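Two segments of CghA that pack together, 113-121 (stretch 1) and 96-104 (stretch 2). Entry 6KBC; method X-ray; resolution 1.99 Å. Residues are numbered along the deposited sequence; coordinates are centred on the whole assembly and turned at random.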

# COMPACT_ATOMS: atom_id res chain seq x y z
N HIS A 113 11.65 -18.16 -3.82
CA HIS A 113 10.21 -18.27 -3.98
C HIS A 113 9.55 -18.23 -2.61
O HIS A 113 9.83 -19.07 -1.76
CB HIS A 113 9.87 -19.56 -4.73
CG HIS A 113 8.41 -19.91 -4.70
ND1 HIS A 113 7.84 -20.64 -3.68
CD2 HIS A 113 7.41 -19.62 -5.56
CE1 HIS A 113 6.55 -20.79 -3.92
NE2 HIS A 113 6.26 -20.18 -5.06
N VAL A 114 8.68 -17.24 -2.39
CA VAL A 114 8.08 -16.98 -1.09
C VAL A 114 6.62 -17.40 -1.11
O VAL A 114 5.90 -17.14 -2.08
CB VAL A 114 8.21 -15.49 -0.69
CG1 VAL A 114 7.41 -15.21 0.57
CG2 VAL A 114 9.65 -15.12 -0.50
N ALA A 115 6.18 -18.03 -0.03
CA ALA A 115 4.78 -18.38 0.16
C ALA A 115 4.37 -18.00 1.57
O ALA A 115 5.06 -18.34 2.53
CB ALA A 115 4.53 -19.88 -0.07
N GLY A 116 3.26 -17.29 1.69
CA GLY A 116 2.74 -16.89 2.98
C GLY A 116 1.36 -17.49 3.16
O GLY A 116 0.58 -17.56 2.21
N VAL A 117 1.08 -17.96 4.38
CA VAL A 117 -0.22 -18.54 4.68
C VAL A 117 -0.70 -18.05 6.04
O VAL A 117 -0.11 -18.38 7.08
CB VAL A 117 -0.19 -20.08 4.62
CG1 VAL A 117 -1.61 -20.62 4.70
CG2 VAL A 117 0.49 -20.58 3.35
N TRP A 118 -1.71 -17.20 6.00
CA TRP A 118 -2.62 -16.85 7.09
C TRP A 118 -3.76 -17.85 7.10
O TRP A 118 -4.60 -17.87 6.19
CB TRP A 118 -3.08 -15.42 6.85
CG TRP A 118 -2.13 -14.28 7.27
CD1 TRP A 118 -2.26 -13.51 8.38
CD2 TRP A 118 -0.76 -14.11 6.86
NE1 TRP A 118 -1.19 -12.67 8.51
CE2 TRP A 118 -0.23 -13.05 7.62
CE3 TRP A 118 0.04 -14.68 5.86
CZ2 TRP A 118 1.06 -12.55 7.42
CZ3 TRP A 118 1.32 -14.19 5.67
CH2 TRP A 118 1.81 -13.13 6.44
N ARG A 119 -3.80 -18.71 8.12
CA ARG A 119 -4.73 -19.83 8.12
C ARG A 119 -5.11 -20.24 9.52
O ARG A 119 -4.40 -19.98 10.50
CB ARG A 119 -4.17 -21.05 7.39
CG ARG A 119 -2.92 -21.59 8.06
CD ARG A 119 -2.37 -22.83 7.39
NE ARG A 119 -1.14 -23.27 8.05
CZ ARG A 119 -1.08 -24.03 9.14
NH1 ARG A 119 -2.20 -24.37 9.78
NH2 ARG A 119 0.09 -24.37 9.64
N THR A 120 -6.26 -20.91 9.61
CA THR A 120 -6.64 -21.67 10.79
C THR A 120 -5.78 -22.94 10.90
O THR A 120 -5.01 -23.28 10.00
CB THR A 120 -8.12 -22.03 10.73
OG1 THR A 120 -8.41 -22.61 9.46
CG2 THR A 120 -8.97 -20.79 10.92
N GLU A 121 -5.94 -23.64 12.02
CA GLU A 121 -5.05 -24.75 12.37
C GLU A 121 -5.26 -26.00 11.51
O GLU A 121 -6.39 -26.33 11.14
CB GLU A 121 -5.22 -25.11 13.85
CG GLU A 121 -5.01 -23.94 14.81
CD GLU A 121 -3.57 -23.82 15.28
OE1 GLU A 121 -2.69 -24.44 14.64
OE2 GLU A 121 -3.32 -23.10 16.27
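Stretch 2 96-104: VVPVSVVTS

Stretch 2 runs alongside stretch 1 as its antiparallel partner in a β-sheet. The axes of strands 99-104 and 113-119 approach to 4.7 Å, and their N-to-C directions make an angle of 173°. The register pairs R119 with V99, W118 with S100, V117 with V101, G116 with V102, A115 with T103 and V114 with S104. Hydrogen-bonded pairs alternate with non-hydrogen-bonded ones, as is usual for antiparallel strands. A115 and T103 exchange two bonds, T103 N to A115 O and A115 N to T103 O, both 2.9 Å; V117 N reaches V101 O at 2.8 Å, and V101 N reaches V117 O at 2.9 Å. At the intervening pairs the CA atoms draw closer, 4.2 Å for G116 and V102, and CA-H...O contacts such as G116 CA to V101 O at 3.2 Å help to fill the space between the chains.

V99, W118 and R119 have the most surface covered. V99 opens strand 99-104 opposite R119. R119 N donates to V99 O at 3.0 Å, whereas the return bond from V99 N to R119 O, 3.1 Å, is bent and weak. The β-branched V99 favours this extended backbone, and its CG1 lies over one face of the R119 guanidinium, 3.7 Å from NH2. That planar group can pack flat against a methyl while its edge remains free for polar partners: R119 NH1 donates to T120 O at 3.0 Å. E121 also reaches V99, with OE1 3.6 Å from CG2.

W118 projects to the other face of the sheet, with V114, S100, V102 and S104. Its neighbour across the strands, S100, is small enough to lie beneath the broad indole: S100 CB is 4.0 Å from the centroid of the five-membered ring, nearly along the ring normal, and S100 OG is 3.0 Å from W118 CZ2. The tryptophan also meets valine methyls, with W118 CB 3.6 Å from V97 CG2 and W118 CH2 4.0 Å from V102 CG2. Glycine at G116 suits the space left by the indole, since a CB there would be crowded by W118 CZ3 at 3.1 Å. Farther along this buried face, V114 CG1 packs on V102 CG1 at 3.7 Å.

The face bearing R119 and V99 continues through V117, whose CB is 3.8 Å from V101 CG1, to A115 and T103. Beyond the paired strands, P98 packs its ring against the chain, with CD 3.5 Å from R119 O.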

# COMPACT_ATOMS: atom_id res chain seq x y z
N VAL A 96 -9.05 -12.81 10.52
CA VAL A 96 -8.15 -12.97 11.65
C VAL A 96 -7.89 -14.46 11.84
O VAL A 96 -8.84 -15.25 11.97
CB VAL A 96 -8.75 -12.34 12.92
CG1 VAL A 96 -7.73 -12.37 14.06
CG2 VAL A 96 -9.23 -10.92 12.63
N VAL A 97 -6.62 -14.84 11.86
CA VAL A 97 -6.24 -16.25 11.87
C VAL A 97 -5.23 -16.48 12.99
O VAL A 97 -4.54 -15.55 13.42
CB VAL A 97 -5.66 -16.70 10.50
CG1 VAL A 97 -6.70 -16.52 9.41
CG2 VAL A 97 -4.39 -15.93 10.18
N PRO A 98 -5.14 -17.72 13.48
CA PRO A 98 -4.14 -18.05 14.51
C PRO A 98 -2.76 -18.42 13.99
O PRO A 98 -1.83 -18.49 14.80
CB PRO A 98 -4.78 -19.25 15.23
CG PRO A 98 -5.55 -19.93 14.15
CD PRO A 98 -6.10 -18.82 13.28
N VAL A 99 -2.60 -18.66 12.69
CA VAL A 99 -1.32 -19.10 12.13
C VAL A 99 -0.93 -18.17 10.99
O VAL A 99 -1.72 -17.92 10.08
CB VAL A 99 -1.37 -20.55 11.63
CG1 VAL A 99 0.02 -21.01 11.22
CG2 VAL A 99 -1.92 -21.47 12.70
N SER A 100 0.31 -17.70 11.03
CA SER A 100 0.95 -17.01 9.92
C SER A 100 2.29 -17.66 9.66
O SER A 100 3.17 -17.61 10.52
CB SER A 100 1.14 -15.52 10.19
OG SER A 100 1.83 -14.93 9.11
N VAL A 101 2.46 -18.24 8.48
CA VAL A 101 3.73 -18.86 8.13
C VAL A 101 4.19 -18.30 6.79
O VAL A 101 3.41 -18.22 5.84
CB VAL A 101 3.62 -20.40 8.09
CG1 VAL A 101 2.62 -20.86 7.05
CG2 VAL A 101 4.98 -21.00 7.82
N VAL A 102 5.46 -17.91 6.73
CA VAL A 102 6.09 -17.48 5.49
C VAL A 102 7.31 -18.34 5.27
O VAL A 102 8.14 -18.50 6.17
CB VAL A 102 6.47 -15.99 5.53
CG1 VAL A 102 7.12 -15.59 4.20
CG2 VAL A 102 5.23 -15.15 5.80
N THR A 103 7.42 -18.89 4.07
CA THR A 103 8.56 -19.70 3.68
C THR A 103 9.22 -19.07 2.46
O THR A 103 8.55 -18.48 1.62
CB THR A 103 8.14 -21.13 3.37
OG1 THR A 103 7.33 -21.14 2.19
CG2 THR A 103 7.34 -21.72 4.53
N SER A 104 10.53 -19.20 2.38
CA SER A 104 11.29 -18.78 1.21
C SER A 104 12.11 -19.98 0.75
O SER A 104 12.91 -20.51 1.52
CB SER A 104 12.18 -17.58 1.52
OG SER A 104 12.82 -17.12 0.35
O HOH W 1 4.34 -20.86 3.98